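Putative iron-uptake ABC transport system,periplasmic iron-binding protein (Campylobacter jejuni, PDB 3E13) binds ferric iron, probably in the periplasm, and is thought to hand it to an ABC transporter for uptake into the cell. Local coordinates at residues S2-R10 against N246-M254; D115-E123 against I222-H232. All coordinates share one frame; numbering follows the deposited sequence.

Contact 1 (S2-R10 against N246-M254)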
ATOM      1  N   SER A   2      -8.818  23.053  16.835  1.00 28.22           N
ATOM      2  CA  SER A   2     -10.022  22.472  17.532  1.00 27.15           C
ATOM      3  C   SER A   2     -10.600  21.166  16.966  1.00 24.88           C
ATOM      4  O   SER A   2     -10.749  20.250  17.742  1.00 22.75           O
ATOM      5  CB  SER A   2     -11.120  23.490  17.750  1.00 28.31           C
ATOM      6  OG  SER A   2     -11.932  23.054  18.841  1.00 30.47           O
ATOM      7  N   GLU A   3     -10.957  21.091  15.668  1.00 22.85           N
ATOM      8  CA  GLU A   3     -11.329  19.823  15.020  1.00 21.59           C
ATOM      9  C   GLU A   3     -10.408  19.583  13.786  1.00 17.57           C
ATOM     10  O   GLU A   3      -9.824  20.519  13.201  1.00 16.73           O
ATOM     11  CB  GLU A   3     -12.795  19.851  14.545  1.00 23.02           C
ATOM     12  CG  GLU A   3     -13.878  19.377  15.523  1.00 29.80           C
ATOM     13  CD  GLU A   3     -15.191  19.060  14.811  1.00 35.24           C
ATOM     14  OE1 GLU A   3     -15.453  19.761  13.803  1.00 40.34           O
ATOM     15  OE2 GLU A   3     -15.948  18.120  15.218  1.00 37.48           O
ATOM     16  N   LEU A   4     -10.277  18.319  13.416  1.00 14.91           N
ATOM     17  CA  LEU A   4      -9.536  17.909  12.205  1.00 12.98           C
ATOM     18  C   LEU A   4     -10.270  16.732  11.592  1.00 11.84           C
ATOM     19  O   LEU A   4     -10.525  15.760  12.245  1.00 11.10           O
ATOM     20  CB  LEU A   4      -8.075  17.540  12.530  1.00 12.27           C
ATOM     21  CG  LEU A   4      -7.321  17.055  11.283  1.00 11.53           C
ATOM     22  CD1 LEU A   4      -7.007  18.194  10.323  1.00  8.87           C
ATOM     23  CD2 LEU A   4      -6.040  16.377  11.756  1.00 12.18           C
ATOM     24  N   ASN A   5     -10.681  16.866  10.332  1.00 10.86           N
ATOM     25  CA  ASN A   5     -11.474  15.861   9.657  1.00 11.88           C
ATOM     26  C   ASN A   5     -10.636  15.019   8.683  1.00 11.10           C
ATOM     27  O   ASN A   5     -10.117  15.555   7.706  1.00 11.35           O
ATOM     28  CB  ASN A   5     -12.602  16.579   8.925  1.00 11.29           C
ATOM     29  CG  ASN A   5     -13.556  17.300   9.911  1.00 14.54           C
ATOM     30  OD1 ASN A   5     -13.986  16.691  10.896  1.00 18.29           O
ATOM     31  ND2 ASN A   5     -13.865  18.553   9.653  1.00 17.19           N
ATOM     32  N   ILE A   6     -10.426  13.747   9.016  1.00 11.03           N
ATOM     33  CA  ILE A   6      -9.594  12.846   8.229  1.00 11.08           C
ATOM     34  C   ILE A   6     -10.465  11.843   7.488  1.00 11.45           C
ATOM     35  O   ILE A   6     -11.273  11.168   8.117  1.00 11.75           O
ATOM     36  CB  ILE A   6      -8.630  12.095   9.160  1.00 11.83           C
ATOM     37  CG1 ILE A   6      -7.725  13.108   9.854  1.00 12.54           C
ATOM     38  CG2 ILE A   6      -7.878  11.009   8.378  1.00 11.53           C
ATOM     39  CD1 ILE A   6      -6.618  12.512  10.727  1.00 12.71           C
ATOM     40  N   TYR A   7     -10.295  11.777   6.174  1.00 10.76           N
ATOM     41  CA  TYR A   7     -10.844  10.735   5.321  1.00  9.96           C
ATOM     42  C   TYR A   7      -9.676   9.774   5.023  1.00  9.30           C
ATOM     43  O   TYR A   7      -8.725  10.168   4.387  1.00 10.99           O
ATOM     44  CB  TYR A   7     -11.349  11.340   4.003  1.00 11.72           C
ATOM     45  CG  TYR A   7     -12.718  12.010   4.045  1.00 10.62           C
ATOM     46  CD1 TYR A   7     -13.291  12.424   5.218  1.00 12.27           C
ATOM     47  CD2 TYR A   7     -13.348  12.335   2.879  1.00 11.19           C
ATOM     48  CE1 TYR A   7     -14.558  13.101   5.236  1.00 13.77           C
ATOM     49  CE2 TYR A   7     -14.593  12.988   2.871  1.00 11.10           C
ATOM     50  CZ  TYR A   7     -15.173  13.385   4.043  1.00 14.16           C
ATOM     51  OH  TYR A   7     -16.380  14.086   4.015  1.00 12.43           O
ATOM     52  N   SER A   8      -9.782   8.535   5.481  1.00 10.29           N
ATOM     53  CA  SER A   8      -8.695   7.575   5.413  1.00 10.26           C
ATOM     54  C   SER A   8      -9.051   6.259   4.783  1.00  9.95           C
ATOM     55  O   SER A   8     -10.037   5.625   5.159  1.00 10.56           O
ATOM     56  CB  SER A   8      -8.137   7.314   6.800  1.00 10.94           C
ATOM     57  OG  SER A   8      -7.110   6.307   6.711  1.00 11.89           O
ATOM     58  N   ALA A   9      -8.247   5.858   3.801  1.00  9.85           N
ATOM     59  CA  ALA A   9      -8.345   4.563   3.184  1.00  9.24           C
ATOM     60  C   ALA A   9      -7.330   3.568   3.763  1.00 10.76           C
ATOM     61  O   ALA A   9      -7.203   2.476   3.266  1.00 11.31           O
ATOM     62  CB  ALA A   9      -8.220   4.668   1.655  1.00 10.34           C
ATOM     63  N   ARG A  10      -6.617   3.975   4.811  1.00 10.71           N
ATOM     64  CA  ARG A  10      -5.876   3.030   5.643  1.00 10.51           C
ATOM     65  C   ARG A  10      -6.894   2.143   6.398  1.00 11.55           C
ATOM     66  O   ARG A  10      -8.117   2.406   6.369  1.00 11.75           O
ATOM     67  CB  ARG A  10      -4.899   3.752   6.569  1.00 10.18           C
ATOM     68  CG  ARG A  10      -3.666   4.208   5.835  1.00 11.08           C
ATOM     69  CD  ARG A  10      -2.683   4.981   6.691  1.00 13.67           C
ATOM     70  NE  ARG A  10      -2.181   4.241   7.844  1.00 11.08           N
ATOM     71  CZ  ARG A  10      -1.029   3.488   7.847  1.00  9.65           C
ATOM     72  NH1 ARG A  10      -0.266   3.353   6.760  1.00 10.55           N
ATOM     73  NH2 ARG A  10      -0.655   2.902   8.991  1.00  9.82           N
ATOM     74  N   ASN A 246      -9.553  23.646   8.302  1.00 15.23           N
ATOM     75  CA  ASN A 246      -8.698  23.547   9.488  1.00 14.16           C
ATOM     76  C   ASN A 246      -7.265  23.302   9.008  1.00 13.09           C
ATOM     77  O   ASN A 246      -6.675  22.304   9.360  1.00 13.29           O
ATOM     78  CB  ASN A 246      -9.186  22.412  10.375  1.00 14.00           C
ATOM     79  CG  ASN A 246     -10.667  22.565  10.783  1.00 16.60           C
ATOM     80  OD1 ASN A 246     -11.044  23.581  11.381  1.00 18.76           O
ATOM     81  ND2 ASN A 246     -11.475  21.570  10.483  1.00 14.89           N
ATOM     82  N   GLN A 247      -6.732  24.200   8.179  1.00 13.65           N
ATOM     83  CA  GLN A 247      -5.475  23.975   7.495  1.00 13.11           C
ATOM     84  C   GLN A 247      -4.276  23.906   8.424  1.00 13.55           C
ATOM     85  O   GLN A 247      -3.344  23.125   8.164  1.00 13.42           O
ATOM     86  CB  GLN A 247      -5.249  24.996   6.376  1.00 13.28           C
ATOM     87  CG  GLN A 247      -6.345  24.868   5.328  1.00 15.14           C
ATOM     88  CD  GLN A 247      -6.001  25.513   4.029  1.00 22.16           C
ATOM     89  OE1 GLN A 247      -4.962  26.171   3.903  1.00 28.15           O
ATOM     90  NE2 GLN A 247      -6.891  25.381   3.068  1.00 26.10           N
ATOM     91  N   ASP A 248      -4.299  24.690   9.503  1.00 14.27           N
ATOM     92  CA  ASP A 248      -3.183  24.632  10.476  1.00 14.78           C
ATOM     93  C   ASP A 248      -3.119  23.232  11.137  1.00 14.09           C
ATOM     94  O   ASP A 248      -2.054  22.611  11.276  1.00 12.97           O
ATOM     95  CB  ASP A 248      -3.339  25.733  11.522  1.00 16.04           C
ATOM     96  CG  ASP A 248      -2.163  25.774  12.488  1.00 17.72           C
ATOM     97  OD1 ASP A 248      -2.366  25.498  13.668  1.00 22.68           O
ATOM     98  OD2 ASP A 248      -1.001  26.019  12.099  1.00 24.78           O
ATOM     99  N   ALA A 249      -4.263  22.725  11.559  1.00 12.90           N
ATOM    100  CA  ALA A 249      -4.341  21.415  12.162  1.00 11.93           C
ATOM    101  C   ALA A 249      -3.923  20.341  11.147  1.00 11.06           C
ATOM    102  O   ALA A 249      -3.269  19.381  11.487  1.00 10.58           O
ATOM    103  CB  ALA A 249      -5.763  21.163  12.644  1.00 12.71           C
ATOM    104  N   ALA A 250      -4.295  20.505   9.883  1.00 11.52           N
ATOM    105  CA  ALA A 250      -3.988  19.546   8.868  1.00 10.48           C
ATOM    106  C   ALA A 250      -2.464  19.429   8.683  1.00 10.36           C
ATOM    107  O   ALA A 250      -1.932  18.335   8.663  1.00 10.03           O
ATOM    108  CB  ALA A 250      -4.668  19.912   7.571  1.00 11.91           C
ATOM    109  N   LYS A 251      -1.808  20.565   8.618  1.00 10.60           N
ATOM    110  CA  LYS A 251      -0.367  20.639   8.432  1.00 11.00           C
ATOM    111  C   LYS A 251       0.326  20.059   9.649  1.00 12.01           C
ATOM    112  O   LYS A 251       1.314  19.310   9.505  1.00 11.56           O
ATOM    113  CB  LYS A 251       0.077  22.071   8.090  1.00 11.88           C
ATOM    114  CG  LYS A 251      -0.473  22.550   6.777  1.00 16.22           C
ATOM    115  CD  LYS A 251      -0.107  23.959   6.418  1.00 18.40           C
ATOM    116  CE  LYS A 251      -0.979  24.462   5.285  1.00 19.26           C
ATOM    117  NZ  LYS A 251      -0.726  25.971   5.063  1.00 20.91           N
ATOM    118  N   LYS A 252      -0.197  20.348  10.840  1.00 10.55           N
ATOM    119  CA  LYS A 252       0.346  19.803  12.083  1.00 11.36           C
ATOM    120  C   LYS A 252       0.261  18.280  12.090  1.00 10.59           C
ATOM    121  O   LYS A 252       1.215  17.579  12.484  1.00 11.12           O
ATOM    122  CB  LYS A 252      -0.403  20.384  13.285  1.00 12.20           C
ATOM    123  CG  LYS A 252       0.062  21.769  13.683  1.00 17.59           C
ATOM    124  CD  LYS A 252      -0.692  22.226  14.966  1.00 20.35           C
ATOM    125  CE  LYS A 252      -0.054  23.482  15.561  1.00 25.54           C
ATOM    126  NZ  LYS A 252       0.286  24.476  14.429  1.00 29.74           N
ATOM    127  N   PHE A 253      -0.863  17.773  11.625  1.00 10.10           N
ATOM    128  CA  PHE A 253      -1.071  16.340  11.569  1.00  9.48           C
ATOM    129  C   PHE A 253      -0.114  15.671  10.583  1.00  9.27           C
ATOM    130  O   PHE A 253       0.428  14.597  10.886  1.00  9.37           O
ATOM    131  CB  PHE A 253      -2.551  15.965  11.232  1.00  9.70           C
ATOM    132  CG  PHE A 253      -2.807  14.532  11.368  1.00 10.32           C
ATOM    133  CD1 PHE A 253      -3.077  13.963  12.597  1.00  9.09           C
ATOM    134  CD2 PHE A 253      -2.723  13.700  10.261  1.00 11.65           C
ATOM    135  CE1 PHE A 253      -3.258  12.575  12.730  1.00 10.60           C
ATOM    136  CE2 PHE A 253      -2.914  12.335  10.385  1.00 11.61           C
ATOM    137  CZ  PHE A 253      -3.175  11.786  11.613  1.00  9.36           C
ATOM    138  N   MET A 254       0.060  16.276   9.404  1.00  9.32           N
ATOM    139  CA  MET A 254       0.937  15.741   8.369  1.00  9.38           C
ATOM    140  C   MET A 254       2.382  15.657   8.954  1.00  9.76           C
ATOM    141  O   MET A 254       3.037  14.610   8.834  1.00  8.28           O
ATOM    142  CB  MET A 254       0.845  16.629   7.132  1.00  9.28           C
ATOM    143  CG  MET A 254      -0.483  16.484   6.413  1.00 11.13           C
ATOM    144  SD  MET A 254      -0.760  17.743   5.193  1.00 11.61           S
ATOM    145  CE  MET A 254       0.262  17.166   3.865  1.00 10.49           C
TER
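L4 and I6, on strand 3-8, make the apolar part of this contact with A249, A250 and F253 of helix 247-257. The two methyls of L4 divide the work. CD1 lies against the helix backbone, 3.6 Å from A250 N, and is about 4.0 Å from the CB atoms of both A249 and A250. CD2 reaches the root of the next turn, 3.6 Å from F253 CB. With CG anti to the backbone N (chi1 177°), the branched end of L4 is turned to the helix and its two methyls span one turn of it, from A249 and A250 to F253.

One CH-pi contact adds to this. I6 CD1 sits over a face of the F253 ring, 3.8 Å from the centroid and 17° off the normal, displaced toward the CZ rim. The phenyl ring and the isoleucine chain cross at about a right angle.

Polar groups meet only at the start of the helix. The carbonyl O of E3 is 3.3 Å from N246 CG, but the angle to N246 ND2 is too poor for a hydrogen bond. That ND2 instead bonds to D54, whose carboxylate also accepts from the backbone N of N5.

The axes of the short segments approach to 8.1 Å at a crossing angle of -63°, so the helix runs steeply across the strand. The strand pairs in parallel with 29-34 and 55-58, and I6 and A250 also touch 55-58. This is the helix-on-sheet layering of the alpha/beta lobe of a periplasmic binding protein.

Contact 2 (D115-E123 against I222-H232); sequences DISKMKNYE and IFPNQDNRGTH
I222, at the end of strand 219-222, places CD1 4.0 Å from both I116 CB and M119 CG; F193 of strand 193-197 touches all three side chains. P224 follows and lays its ring on Y122: CB is 3.6 Å from the ring centroid and 15° off the normal, while CG leans over the CE2 side. Its CA also makes a CA-H...O contact with K120 O.

N225 then bonds through both backbone and side chain. Its N donates to K120 O at 2.8 Å, nearly straight at 176° and in the carbonyl plane. Its OD1 accepts from Y122 N at 2.9 Å, the donor tilted 18° from the amide plane. A water links N225 ND2 to E123 N. N228 N donates to N225 O, the bond of the type I turn N225-N228, and G230 N reaches that oxygen from the opposite face of its plane.

R229 brings NH2 near Y122 CD1, but its charge is paired with D155. At H232 the backbone N donates to Y122 OH at 2.9 Å; the same hydroxyl bonds to R104 O, so the two bonds pin the far end of the ring.

These two irregular connections of the second alpha/beta lobe are thus locked around a buried tyrosine. The H232 side chain lies about 7 Å from that of the iron ligand Y143 but about 12 Å from the iron(III) ion, so the contact borders the metal site without supplying a ligand.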
ATOM      1  N   ASP A 115       9.145 -25.768  -4.591  1.00 18.14           N
ATOM      2  CA  ASP A 115      10.168 -25.304  -5.497  1.00 19.16           C
ATOM      3  C   ASP A 115       9.788 -23.856  -5.891  1.00 18.32           C
ATOM      4  O   ASP A 115       8.738 -23.603  -6.483  1.00 19.85           O
ATOM      5  CB  ASP A 115      10.186 -26.229  -6.728  1.00 18.69           C
ATOM      6  CG  ASP A 115      11.259 -25.882  -7.697  1.00 23.77           C
ATOM      7  OD1 ASP A 115      12.000 -24.907  -7.467  1.00 21.44           O
ATOM      8  OD2 ASP A 115      11.448 -26.552  -8.741  1.00 26.36           O
ATOM      9  N   ILE A 116      10.597 -22.909  -5.465  1.00 17.67           N
ATOM     10  CA  ILE A 116      10.380 -21.503  -5.794  1.00 16.14           C
ATOM     11  C   ILE A 116      11.421 -21.030  -6.822  1.00 16.03           C
ATOM     12  O   ILE A 116      11.491 -19.843  -7.146  1.00 15.05           O
ATOM     13  CB  ILE A 116      10.435 -20.646  -4.504  1.00 15.62           C
ATOM     14  CG1 ILE A 116      11.813 -20.684  -3.827  1.00 15.29           C
ATOM     15  CG2 ILE A 116       9.376 -21.094  -3.522  1.00 16.37           C
ATOM     16  CD1 ILE A 116      12.025 -19.606  -2.717  1.00 14.00           C
ATOM     17  N   SER A 117      12.219 -21.950  -7.366  1.00 15.86           N
ATOM     18  CA  SER A 117      13.258 -21.564  -8.322  1.00 16.66           C
ATOM     19  C   SER A 117      12.720 -20.892  -9.582  1.00 16.23           C
ATOM     20  O   SER A 117      13.467 -20.143 -10.228  1.00 17.75           O
ATOM     21  CB  SER A 117      14.102 -22.781  -8.733  1.00 16.44           C
ATOM     22  OG  SER A 117      13.305 -23.685  -9.479  1.00 18.70           O
ATOM     23  N   LYS A 118      11.461 -21.151  -9.944  1.00 15.61           N
ATOM     24  CA  LYS A 118      10.850 -20.597 -11.180  1.00 16.05           C
ATOM     25  C   LYS A 118       9.803 -19.519 -10.879  1.00 13.76           C
ATOM     26  O   LYS A 118       9.139 -19.023 -11.790  1.00 13.80           O
ATOM     27  CB  LYS A 118      10.193 -21.686 -12.034  1.00 16.56           C
ATOM     28  CG  LYS A 118      11.080 -22.897 -12.339  1.00 21.80           C
ATOM     29  CD  LYS A 118      12.336 -22.528 -13.072  1.00 25.18           C
ATOM     30  CE  LYS A 118      13.071 -23.802 -13.587  1.00 28.49           C
ATOM     31  NZ  LYS A 118      13.889 -24.376 -12.446  1.00 31.01           N
ATOM     32  N   MET A 119       9.720 -19.100  -9.624  1.00 12.64           N
ATOM     33  CA  MET A 119       8.825 -18.012  -9.261  1.00 13.06           C
ATOM     34  C   MET A 119       9.705 -16.861  -8.735  1.00 12.16           C
ATOM     35  O   MET A 119       9.852 -16.665  -7.539  1.00 13.33           O
ATOM     36  CB  MET A 119       7.819 -18.483  -8.222  1.00 13.01           C
ATOM     37  CG  MET A 119       6.793 -17.394  -7.780  1.00 14.31           C
ATOM     38  SD  MET A 119       5.801 -16.736  -9.094  1.00 12.30           S
ATOM     39  CE  MET A 119       4.545 -18.031  -9.276  1.00 14.74           C
ATOM     40  N   LYS A 120      10.344 -16.166  -9.654  1.00 11.63           N
ATOM     41  CA  LYS A 120      11.367 -15.179  -9.334  1.00 11.94           C
ATOM     42  C   LYS A 120      10.945 -13.696  -9.630  1.00 10.41           C
ATOM     43  O   LYS A 120      11.339 -12.817  -8.915  1.00 11.24           O
ATOM     44  CB  LYS A 120      12.649 -15.501 -10.123  1.00 12.22           C
ATOM     45  CG  LYS A 120      13.341 -16.788  -9.720  1.00 17.04           C
ATOM     46  CD  LYS A 120      14.181 -16.568  -8.514  1.00 22.96           C
ATOM     47  CE  LYS A 120      14.813 -17.869  -7.978  1.00 28.44           C
ATOM     48  NZ  LYS A 120      15.412 -17.581  -6.636  1.00 33.69           N
ATOM     49  N   ASN A 121      10.121 -13.481 -10.665  1.00 10.68           N
ATOM     50  CA  ASN A 121       9.731 -12.174 -11.147  1.00  9.12           C
ATOM     51  C   ASN A 121       8.211 -12.082 -11.201  1.00  9.79           C
ATOM     52  O   ASN A 121       7.558 -13.104 -11.278  1.00 10.69           O
ATOM     53  CB  ASN A 121      10.267 -12.000 -12.571  1.00 11.20           C
ATOM     54  CG  ASN A 121      11.792 -12.127 -12.625  1.00 11.73           C
ATOM     55  OD1 ASN A 121      12.497 -11.473 -11.864  1.00 11.37           O
ATOM     56  ND2 ASN A 121      12.305 -12.998 -13.509  1.00 13.56           N
ATOM     57  N   TYR A 122       7.687 -10.873 -11.197  1.00  9.83           N
ATOM     58  CA  TYR A 122       6.225 -10.650 -11.349  1.00  8.83           C
ATOM     59  C   TYR A 122       5.713 -11.398 -12.537  1.00  9.48           C
ATOM     60  O   TYR A 122       4.629 -11.981 -12.447  1.00  9.81           O
ATOM     61  CB  TYR A 122       5.823  -9.162 -11.366  1.00  9.17           C
ATOM     62  CG  TYR A 122       6.133  -8.491 -10.049  1.00  8.46           C
ATOM     63  CD1 TYR A 122       7.204  -7.626  -9.929  1.00  9.97           C
ATOM     64  CD2 TYR A 122       5.409  -8.814  -8.884  1.00  7.58           C
ATOM     65  CE1 TYR A 122       7.532  -7.038  -8.695  1.00  9.04           C
ATOM     66  CE2 TYR A 122       5.722  -8.245  -7.647  1.00  8.47           C
ATOM     67  CZ  TYR A 122       6.782  -7.321  -7.574  1.00  7.99           C
ATOM     68  OH  TYR A 122       7.144  -6.835  -6.375  1.00  7.49           O
ATOM     69  N   GLU A 123       6.497 -11.432 -13.627  1.00 10.87           N
ATOM     70  CA  GLU A 123       6.083 -12.045 -14.891  1.00 10.87           C
ATOM     71  C   GLU A 123       5.717 -13.509 -14.691  1.00 11.90           C
ATOM     72  O   GLU A 123       4.800 -14.047 -15.323  1.00 11.28           O
ATOM     73  CB  GLU A 123       7.234 -11.920 -15.900  1.00 12.23           C
ATOM     74  CG  GLU A 123       7.100 -12.808 -17.116  1.00 17.12           C
ATOM     75  CD  GLU A 123       8.280 -12.661 -18.064  1.00 21.24           C
ATOM     76  OE1 GLU A 123       9.396 -12.315 -17.614  1.00 25.09           O
ATOM     77  OE2 GLU A 123       8.068 -12.959 -19.257  1.00 26.04           O
ATOM     78  N   ILE A 222       9.151 -14.310  -1.140  1.00  9.82           N
ATOM     79  CA  ILE A 222       9.946 -14.029  -2.344  1.00  8.62           C
ATOM     80  C   ILE A 222       9.883 -12.543  -2.609  1.00  9.90           C
ATOM     81  O   ILE A 222       8.809 -12.017  -2.851  1.00  9.72           O
ATOM     82  CB  ILE A 222       9.370 -14.804  -3.553  1.00  8.62           C
ATOM     83  CG1 ILE A 222       9.389 -16.329  -3.284  1.00 10.12           C
ATOM     84  CG2 ILE A 222      10.067 -14.447  -4.824  1.00 11.83           C
ATOM     85  CD1 ILE A 222       8.491 -17.156  -4.161  1.00 11.73           C
ATOM     86  N   PHE A 223      11.013 -11.867  -2.586  1.00  9.57           N
ATOM     87  CA  PHE A 223      11.092 -10.502  -3.086  1.00 10.14           C
ATOM     88  C   PHE A 223      11.247 -10.546  -4.609  1.00  9.87           C
ATOM     89  O   PHE A 223      12.293 -10.968  -5.104  1.00 10.02           O
ATOM     90  CB  PHE A 223      12.289  -9.812  -2.444  1.00 10.56           C
ATOM     91  CG  PHE A 223      12.088  -9.533  -0.976  1.00  9.29           C
ATOM     92  CD1 PHE A 223      12.753 -10.260  -0.016  1.00 13.18           C
ATOM     93  CD2 PHE A 223      11.247  -8.507  -0.577  1.00 10.71           C
ATOM     94  CE1 PHE A 223      12.528 -10.019   1.331  1.00 12.52           C
ATOM     95  CE2 PHE A 223      11.044  -8.242   0.775  1.00 12.29           C
ATOM     96  CZ  PHE A 223      11.690  -9.018   1.714  1.00 12.55           C
ATOM     97  N   PRO A 224      10.215 -10.212  -5.387  1.00  8.35           N
ATOM     98  CA  PRO A 224      10.339 -10.416  -6.817  1.00  8.74           C
ATOM     99  C   PRO A 224      11.394  -9.533  -7.471  1.00  9.26           C
ATOM    100  O   PRO A 224      11.692  -8.421  -7.024  1.00 10.11           O
ATOM    101  CB  PRO A 224       8.918 -10.140  -7.348  1.00  8.70           C
ATOM    102  CG  PRO A 224       8.047 -10.402  -6.140  1.00  8.70           C
ATOM    103  CD  PRO A 224       8.852  -9.799  -5.032  1.00  9.15           C
ATOM    104  N   ASN A 225      11.917 -10.076  -8.543  1.00  9.44           N
ATOM    105  CA  ASN A 225      12.770  -9.378  -9.502  1.00  9.01           C
ATOM    106  C   ASN A 225      14.162  -9.018  -8.991  1.00  9.70           C
ATOM    107  O   ASN A 225      14.732  -8.009  -9.412  1.00  9.73           O
ATOM    108  CB  ASN A 225      12.037  -8.165 -10.088  1.00  9.06           C
ATOM    109  CG  ASN A 225      10.838  -8.557 -10.954  1.00 10.54           C
ATOM    110  OD1 ASN A 225       9.850  -9.045 -10.442  1.00 10.40           O
ATOM    111  ND2 ASN A 225      10.930  -8.315 -12.279  1.00 11.45           N
ATOM    112  N   GLN A 226      14.667  -9.792  -8.051  1.00 10.24           N
ATOM    113  CA  GLN A 226      15.990  -9.547  -7.481  1.00 10.05           C
ATOM    114  C   GLN A 226      17.097  -9.641  -8.508  1.00 11.69           C
ATOM    115  O   GLN A 226      18.142  -9.003  -8.328  1.00 11.83           O
ATOM    116  CB  GLN A 226      16.266 -10.479  -6.315  1.00 10.60           C
ATOM    117  CG  GLN A 226      15.394 -10.262  -5.096  1.00 10.82           C
ATOM    118  CD  GLN A 226      15.384  -8.862  -4.644  1.00  9.59           C
ATOM    119  OE1 GLN A 226      16.406  -8.392  -4.091  1.00 11.93           O
ATOM    120  NE2 GLN A 226      14.269  -8.121  -4.908  1.00 11.18           N
ATOM    121  N   ASP A 227      16.881 -10.408  -9.569  1.00 12.26           N
ATOM    122  CA  ASP A 227      17.923 -10.548 -10.601  1.00 14.06           C
ATOM    123  C   ASP A 227      17.936  -9.382 -11.573  1.00 13.85           C
ATOM    124  O   ASP A 227      18.818  -9.315 -12.451  1.00 12.79           O
ATOM    125  CB  ASP A 227      17.778 -11.864 -11.381  1.00 16.10           C
ATOM    126  CG  ASP A 227      17.804 -13.095 -10.501  1.00 21.26           C
ATOM    127  OD1 ASP A 227      18.705 -13.188  -9.668  1.00 24.22           O
ATOM    128  OD2 ASP A 227      16.936 -14.013 -10.605  1.00 31.82           O
ATOM    129  N   ASN A 228      16.980  -8.444 -11.442  1.00 11.34           N
ATOM    130  CA  ASN A 228      16.867  -7.379 -12.418  1.00 11.19           C
ATOM    131  C   ASN A 228      16.466  -6.073 -11.715  1.00 10.11           C
ATOM    132  O   ASN A 228      17.262  -5.536 -10.955  1.00 11.22           O
ATOM    133  CB  ASN A 228      15.988  -7.805 -13.616  1.00 10.28           C
ATOM    134  CG  ASN A 228      14.692  -8.509 -13.205  1.00 11.29           C
ATOM    135  OD1 ASN A 228      14.588  -9.770 -13.185  1.00 15.52           O
ATOM    136  ND2 ASN A 228      13.681  -7.707 -12.976  1.00 10.03           N
ATOM    137  N   ARG A 229      15.235  -5.603 -11.906  1.00  9.69           N
ATOM    138  CA  ARG A 229      14.848  -4.267 -11.482  1.00 10.00           C
ATOM    139  C   ARG A 229      14.508  -4.094 -10.004  1.00  9.67           C
ATOM    140  O   ARG A 229      14.481  -2.961  -9.504  1.00 10.66           O
ATOM    141  CB  ARG A 229      13.686  -3.786 -12.361  1.00 10.05           C
ATOM    142  CG  ARG A 229      12.346  -4.480 -12.170  1.00 10.55           C
ATOM    143  CD  ARG A 229      11.233  -3.790 -12.870  1.00 10.89           C
ATOM    144  NE  ARG A 229       9.909  -4.375 -12.698  1.00 11.06           N
ATOM    145  CZ  ARG A 229       9.248  -5.087 -13.574  1.00 13.19           C
ATOM    146  NH1 ARG A 229       9.814  -5.453 -14.722  1.00 16.60           N
ATOM    147  NH2 ARG A 229       7.986  -5.426 -13.316  1.00 13.33           N
ATOM    148  N   GLY A 230      14.280  -5.202  -9.294  1.00  8.77           N
ATOM    149  CA  GLY A 230      13.885  -5.188  -7.896  1.00  8.99           C
ATOM    150  C   GLY A 230      12.381  -5.136  -7.681  1.00  8.51           C
ATOM    151  O   GLY A 230      11.555  -5.057  -8.617  1.00  9.43           O
ATOM    152  N   THR A 231      12.048  -5.182  -6.399  1.00  8.43           N
ATOM    153  CA  THR A 231      10.694  -5.423  -5.945  1.00  8.16           C
ATOM    154  C   THR A 231       9.866  -4.129  -5.978  1.00  7.91           C
ATOM    155  O   THR A 231      10.338  -3.024  -5.697  1.00  8.11           O
ATOM    156  CB  THR A 231      10.833  -5.999  -4.497  1.00  9.47           C
ATOM    157  OG1 THR A 231      11.410  -7.333  -4.549  1.00  8.97           O
ATOM    158  CG2 THR A 231       9.456  -6.076  -3.785  1.00  8.80           C
ATOM    159  N   HIS A 232       8.568  -4.305  -6.250  1.00  6.92           N
ATOM    160  CA  HIS A 232       7.585  -3.233  -6.224  1.00  7.58           C
ATOM    161  C   HIS A 232       7.386  -2.644  -4.828  1.00  7.94           C
ATOM    162  O   HIS A 232       7.064  -3.341  -3.900  1.00  8.68           O
ATOM    163  CB  HIS A 232       6.242  -3.750  -6.736  1.00  7.13           C
ATOM    164  CG  HIS A 232       5.187  -2.692  -6.832  1.00  7.97           C
ATOM    165  ND1 HIS A 232       4.032  -2.674  -6.058  1.00 11.95           N
ATOM    166  CD2 HIS A 232       5.137  -1.598  -7.608  1.00  5.62           C
ATOM    167  CE1 HIS A 232       3.303  -1.620  -6.405  1.00  6.79           C
ATOM    168  NE2 HIS A 232       3.940  -0.962  -7.353  1.00 12.20           N
TER
HETATM  169  O   HOH W   1      13.642 -12.665  -7.277  1.00 15.21           O
HETATM  170  O   HOH W   2       8.631  -9.363 -14.138  1.00 11.98           O

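In the fold
From the N terminus, the chain starts in strand 3-8, and contact 1 closes a loop of 235 residues when helix 247-257 returns to pack on it. Contact 2 falls wholly within that span: the loop after strand 97-109 meets the loop that leads into strand 233-241, closing a shorter loop of 98 residues, so the two are nested rather than crossed. The centres of contact 1 and contact 2 are 38 Å apart, on opposite sides of the chain's centre. Strand 233-241 starts just after segment 222-232 and ends shortly before segment 246-254, pairing with 97-109 and with 55-58. It thereby connects the two regions, consistent with a hinge strand between lobes that enclose the iron.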